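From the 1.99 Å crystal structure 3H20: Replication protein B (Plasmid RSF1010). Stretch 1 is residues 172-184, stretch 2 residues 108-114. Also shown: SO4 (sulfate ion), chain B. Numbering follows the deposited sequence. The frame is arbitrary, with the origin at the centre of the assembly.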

ATOM      1  N   LYS A 172     -15.127 -22.775 -14.882  1.00 37.00           N
ATOM      2  CA  LYS A 172     -15.228 -24.038 -14.140  1.00 37.10           C
ATOM      3  C   LYS A 172     -15.614 -23.849 -12.675  1.00 36.47           C
ATOM      4  O   LYS A 172     -16.343 -24.673 -12.125  1.00 35.74           O
ATOM      5  CB  LYS A 172     -13.923 -24.819 -14.225  1.00 37.76           C
ATOM      6  CG  LYS A 172     -13.649 -25.461 -15.580  1.00 41.34           C
ATOM      7  CD  LYS A 172     -12.215 -25.978 -15.639  1.00 45.61           C
ATOM      8  CE  LYS A 172     -11.920 -26.633 -16.979  1.00 47.79           C
ATOM      9  NZ  LYS A 172     -10.530 -27.192 -17.002  1.00 49.37           N
ATOM     10  N   GLY A 173     -15.100 -22.788 -12.048  1.00 35.14           N
ATOM     11  CA  GLY A 173     -15.520 -22.406 -10.687  1.00 35.37           C
ATOM     12  C   GLY A 173     -14.879 -23.195  -9.549  1.00 35.42           C
ATOM     13  O   GLY A 173     -15.239 -23.013  -8.378  1.00 35.45           O
ATOM     14  N   LYS A 174     -13.929 -24.062  -9.881  1.00 34.29           N
ATOM     15  CA  LYS A 174     -13.329 -24.957  -8.890  1.00 34.16           C
ATOM     16  C   LYS A 174     -12.104 -24.350  -8.225  1.00 33.05           C
ATOM     17  O   LYS A 174     -11.361 -23.589  -8.850  1.00 32.69           O
ATOM     18  CB  LYS A 174     -12.900 -26.269  -9.544  1.00 34.74           C
ATOM     19  CG  LYS A 174     -14.037 -27.201  -9.928  1.00 38.15           C
ATOM     20  CD  LYS A 174     -13.485 -28.591 -10.249  1.00 44.32           C
ATOM     21  CE  LYS A 174     -13.063 -29.339  -8.976  1.00 47.55           C
ATOM     22  NZ  LYS A 174     -11.843 -30.187  -9.175  1.00 49.90           N
ATOM     23  N   THR A 175     -11.866 -24.736  -6.972  1.00 32.05           N
ATOM     24  CA  THR A 175     -10.657 -24.313  -6.252  1.00 31.54           C
ATOM     25  C   THR A 175      -9.402 -24.808  -6.977  1.00 31.49           C
ATOM     26  O   THR A 175      -9.367 -25.939  -7.437  1.00 31.87           O
ATOM     27  CB  THR A 175     -10.687 -24.841  -4.802  1.00 31.78           C
ATOM     28  OG1 THR A 175     -11.869 -24.352  -4.149  1.00 31.08           O
ATOM     29  CG2 THR A 175      -9.459 -24.404  -4.031  1.00 30.93           C
ATOM     30  N   ALA A 176      -8.379 -23.954  -7.084  1.00 31.32           N
ATOM     31  CA  ALA A 176      -7.100 -24.353  -7.695  1.00 31.23           C
ATOM     32  C   ALA A 176      -6.458 -25.493  -6.895  1.00 30.97           C
ATOM     33  O   ALA A 176      -6.604 -25.541  -5.672  1.00 30.83           O
ATOM     34  CB  ALA A 176      -6.156 -23.164  -7.777  1.00 30.14           C
ATOM     35  N   THR A 177      -5.779 -26.420  -7.580  1.00 30.56           N
ATOM     36  CA  THR A 177      -5.030 -27.498  -6.890  1.00 30.64           C
ATOM     37  C   THR A 177      -4.071 -26.947  -5.812  1.00 30.92           C
ATOM     38  O   THR A 177      -3.982 -27.500  -4.711  1.00 30.34           O
ATOM     39  CB  THR A 177      -4.238 -28.369  -7.896  1.00 30.90           C
ATOM     40  OG1 THR A 177      -5.142 -28.943  -8.849  1.00 30.05           O
ATOM     41  CG2 THR A 177      -3.486 -29.502  -7.182  1.00 30.13           C
ATOM     42  N   ALA A 178      -3.387 -25.850  -6.145  1.00 30.83           N
ATOM     43  CA  ALA A 178      -2.417 -25.202  -5.256  1.00 31.39           C
ATOM     44  C   ALA A 178      -3.036 -24.217  -4.274  1.00 32.07           C
ATOM     45  O   ALA A 178      -2.311 -23.535  -3.550  1.00 32.30           O
ATOM     46  CB  ALA A 178      -1.328 -24.500  -6.077  1.00 30.91           C
ATOM     47  N   GLY A 179      -4.367 -24.137  -4.240  1.00 31.93           N
ATOM     48  CA  GLY A 179      -5.062 -23.211  -3.324  1.00 32.17           C
ATOM     49  C   GLY A 179      -4.633 -23.324  -1.862  1.00 32.03           C
ATOM     50  O   GLY A 179      -4.129 -22.349  -1.289  1.00 32.57           O
ATOM     51  N   PRO A 180      -4.861 -24.493  -1.227  1.00 31.73           N
ATOM     52  CA  PRO A 180      -4.401 -24.670   0.155  1.00 31.01           C
ATOM     53  C   PRO A 180      -2.913 -24.332   0.344  1.00 30.76           C
ATOM     54  O   PRO A 180      -2.557 -23.697   1.335  1.00 29.80           O
ATOM     55  CB  PRO A 180      -4.667 -26.157   0.417  1.00 30.81           C
ATOM     56  CG  PRO A 180      -5.816 -26.473  -0.470  1.00 31.65           C
ATOM     57  CD  PRO A 180      -5.577 -25.687  -1.714  1.00 31.45           C
ATOM     58  N   ALA A 181      -2.069 -24.729  -0.616  1.00 30.85           N
ATOM     59  CA  ALA A 181      -0.621 -24.441  -0.582  1.00 30.83           C
ATOM     60  C   ALA A 181      -0.278 -22.943  -0.678  1.00 31.38           C
ATOM     61  O   ALA A 181       0.658 -22.468  -0.024  1.00 30.75           O
ATOM     62  CB  ALA A 181       0.115 -25.244  -1.674  1.00 30.85           C
ATOM     63  N   LEU A 182      -1.020 -22.199  -1.499  1.00 31.56           N
ATOM     64  CA  LEU A 182      -0.820 -20.758  -1.609  1.00 31.87           C
ATOM     65  C   LEU A 182      -1.237 -20.011  -0.322  1.00 32.54           C
ATOM     66  O   LEU A 182      -0.598 -19.018   0.058  1.00 33.22           O
ATOM     67  CB  LEU A 182      -1.590 -20.201  -2.808  1.00 32.02           C
ATOM     68  CG  LEU A 182      -1.037 -20.548  -4.194  1.00 31.72           C
ATOM     69  CD1 LEU A 182      -2.164 -20.398  -5.219  1.00 32.43           C
ATOM     70  CD2 LEU A 182       0.170 -19.692  -4.556  1.00 30.92           C
ATOM     71  N   VAL A 183      -2.305 -20.482   0.321  1.00 32.03           N
ATOM     72  CA  VAL A 183      -2.742 -19.969   1.632  1.00 32.24           C
ATOM     73  C   VAL A 183      -1.660 -20.244   2.700  1.00 32.51           C
ATOM     74  O   VAL A 183      -1.334 -19.365   3.513  1.00 32.02           O
ATOM     75  CB  VAL A 183      -4.110 -20.574   2.067  1.00 31.90           C
ATOM     76  CG1 VAL A 183      -4.471 -20.172   3.511  1.00 31.72           C
ATOM     77  CG2 VAL A 183      -5.235 -20.123   1.115  1.00 32.55           C
ATOM     78  N   GLN A 184      -1.096 -21.449   2.678  1.00 32.62           N
ATOM     79  CA  GLN A 184       0.004 -21.796   3.585  1.00 33.60           C
ATOM     80  C   GLN A 184       1.220 -20.896   3.352  1.00 33.72           C
ATOM     81  O   GLN A 184       1.818 -20.405   4.315  1.00 33.41           O
ATOM     82  CB  GLN A 184       0.442 -23.245   3.396  1.00 33.88           C
ATOM     83  CG  GLN A 184      -0.494 -24.288   3.920  1.00 35.82           C
ATOM     84  CD  GLN A 184      -0.054 -25.695   3.529  1.00 38.97           C
ATOM     85  OE1 GLN A 184      -0.621 -26.291   2.616  1.00 41.32           O
ATOM     86  NE2 GLN A 184       0.959 -26.230   4.216  1.00 38.49           N
TER
HETATM   87  S   SO4 B 324     -14.110 -26.796  -5.257  1.00 63.89           S
HETATM   88  O1  SO4 B 324     -13.026 -27.144  -6.168  1.00 64.05           O
HETATM   89  O2  SO4 B 324     -13.768 -27.248  -3.913  1.00 64.32           O
HETATM   90  O3  SO4 B 324     -14.324 -25.350  -5.254  1.00 63.82           O
HETATM   91  O4  SO4 B 324     -15.340 -27.450  -5.695  1.00 64.72           O
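Stretch 2, residues 108-114: WVKVADA

Residues 108-110 belong to a β-strand, and the segment 108-114 lies along the loop and first helical turns of residues 172-184. The two segments run in the same general sense: Lys110 is level with Thr175 (CA to CA 4.8 Å), and Val111 with Gly179 (CA to CA 3.8 Å). The contact buries 391 Å² in total, most of stretch 2's share coming from Val111 and Lys110.

Lys110 presents both its backbone and its side chain to the loop. Its carbonyl O accepts a nearly straight hydrogen bond from Ala176 N (2.9 Å, 166° at the hydrogen), the one direct hydrogen bond between the stretches, and lies 3.4 Å from Thr175 CG2. Water 1 adds a second backbone link: its O accepts from Lys110 N (2.9 Å) and lies 2.8 Å from Lys174 O, to which it can donate. The CA-to-CB bond of Lys110 points toward the loop, and all four chi angles are t. This full extension carries its CE to 3.5 Å from Thr175 OG1 and its NZ to 3.3 Å from Asp113 OD1, where a salt bridge with a weak hydrogen bond forms within the stretch. Water 2 joins the same carboxylate to the loop, its O donating to Asp113 OD1 (2.9 Å) and Thr175 OG1 (2.7 Å).

Val111 has phi/psi -97/-19, and its carbonyl O comes to 3.3 Å from Gly179 C. So close an approach depends on glycine: a CB there would lie 2.6 Å from Val111 O, a clash. The valine side chain packs against the helix, its CG1 4.0 Å from Leu182 CD1 and its CG2 4.1 Å from Val183 CG2. Val183 CG2 also reaches Ala112 CB (4.3 Å), while before the helix Ala176 CB rests on Val109 CG1 (3.8 Å), extending the apolar contact.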

ATOM      1  N   TRP A 108      -9.549 -15.217 -12.524  1.00 34.17           N
ATOM      2  CA  TRP A 108      -9.825 -15.238 -11.098  1.00 34.15           C
ATOM      3  C   TRP A 108      -9.441 -16.630 -10.607  1.00 34.13           C
ATOM      4  O   TRP A 108      -9.919 -17.631 -11.138  1.00 33.47           O
ATOM      5  CB  TRP A 108     -11.309 -14.987 -10.803  1.00 34.65           C
ATOM      6  CG  TRP A 108     -11.813 -13.578 -11.151  1.00 34.53           C
ATOM      7  CD1 TRP A 108     -12.321 -13.166 -12.344  1.00 35.55           C
ATOM      8  CD2 TRP A 108     -11.890 -12.445 -10.273  1.00 35.54           C
ATOM      9  NE1 TRP A 108     -12.690 -11.839 -12.281  1.00 36.55           N
ATOM     10  CE2 TRP A 108     -12.449 -11.375 -11.017  1.00 36.41           C
ATOM     11  CE3 TRP A 108     -11.543 -12.227  -8.936  1.00 34.94           C
ATOM     12  CZ2 TRP A 108     -12.666 -10.109 -10.467  1.00 35.09           C
ATOM     13  CZ3 TRP A 108     -11.750 -10.959  -8.392  1.00 35.67           C
ATOM     14  CH2 TRP A 108     -12.302  -9.919  -9.161  1.00 35.06           C
ATOM     15  N   VAL A 109      -8.558 -16.692  -9.615  1.00 34.14           N
ATOM     16  CA  VAL A 109      -8.124 -17.973  -9.031  1.00 33.56           C
ATOM     17  C   VAL A 109      -8.766 -18.109  -7.644  1.00 34.04           C
ATOM     18  O   VAL A 109      -8.617 -17.210  -6.800  1.00 33.32           O
ATOM     19  CB  VAL A 109      -6.577 -18.040  -8.905  1.00 34.41           C
ATOM     20  CG1 VAL A 109      -6.106 -19.367  -8.257  1.00 33.76           C
ATOM     21  CG2 VAL A 109      -5.892 -17.825 -10.264  1.00 33.32           C
ATOM     22  N   LYS A 110      -9.476 -19.223  -7.421  1.00 33.45           N
ATOM     23  CA  LYS A 110     -10.088 -19.531  -6.136  1.00 33.35           C
ATOM     24  C   LYS A 110      -9.092 -20.347  -5.312  1.00 33.57           C
ATOM     25  O   LYS A 110      -8.746 -21.480  -5.680  1.00 33.09           O
ATOM     26  CB  LYS A 110     -11.393 -20.328  -6.308  1.00 33.85           C
ATOM     27  CG  LYS A 110     -12.107 -20.640  -4.961  1.00 33.46           C
ATOM     28  CD  LYS A 110     -13.447 -21.350  -5.133  1.00 33.76           C
ATOM     29  CE  LYS A 110     -14.037 -21.683  -3.745  1.00 34.87           C
ATOM     30  NZ  LYS A 110     -15.421 -22.246  -3.801  1.00 35.70           N
ATOM     31  N   VAL A 111      -8.623 -19.767  -4.206  1.00 33.03           N
ATOM     32  CA  VAL A 111      -7.647 -20.455  -3.347  1.00 32.56           C
ATOM     33  C   VAL A 111      -8.257 -21.171  -2.138  1.00 33.00           C
ATOM     34  O   VAL A 111      -7.617 -22.039  -1.547  1.00 32.83           O
ATOM     35  CB  VAL A 111      -6.520 -19.489  -2.880  1.00 32.93           C
ATOM     36  CG1 VAL A 111      -5.724 -18.990  -4.087  1.00 32.42           C
ATOM     37  CG2 VAL A 111      -7.097 -18.318  -2.061  1.00 33.66           C
ATOM     38  N   ALA A 112      -9.482 -20.789  -1.770  1.00 32.86           N
ATOM     39  CA  ALA A 112     -10.162 -21.295  -0.571  1.00 33.74           C
ATOM     40  C   ALA A 112     -11.634 -20.915  -0.636  1.00 34.10           C
ATOM     41  O   ALA A 112     -12.010 -20.072  -1.437  1.00 33.91           O
ATOM     42  CB  ALA A 112      -9.526 -20.704   0.702  1.00 33.81           C
ATOM     43  N   ASP A 113     -12.463 -21.513   0.216  1.00 35.38           N
ATOM     44  CA  ASP A 113     -13.867 -21.087   0.313  1.00 36.38           C
ATOM     45  C   ASP A 113     -13.965 -19.698   0.947  1.00 36.61           C
ATOM     46  O   ASP A 113     -14.842 -18.904   0.596  1.00 36.75           O
ATOM     47  CB  ASP A 113     -14.701 -22.097   1.101  1.00 36.83           C
ATOM     48  CG  ASP A 113     -14.827 -23.442   0.387  1.00 38.35           C
ATOM     49  OD1 ASP A 113     -14.682 -23.503  -0.859  1.00 38.89           O
ATOM     50  OD2 ASP A 113     -15.084 -24.439   1.083  1.00 40.73           O
ATOM     51  N   ALA A 114     -13.053 -19.417   1.876  1.00 36.78           N
ATOM     52  CA  ALA A 114     -12.932 -18.089   2.485  1.00 37.24           C
ATOM     53  C   ALA A 114     -11.488 -17.807   2.912  1.00 37.49           C
ATOM     54  O   ALA A 114     -10.835 -18.659   3.533  1.00 37.52           O
ATOM     55  CB  ALA A 114     -13.882 -17.953   3.665  1.00 37.06           C
TER
HETATM   56  O   HOH W   1      -9.443 -21.546  -9.080  1.00 18.31           O
HETATM   57  O   HOH W   2     -11.918 -24.265  -1.475  1.00 32.71           O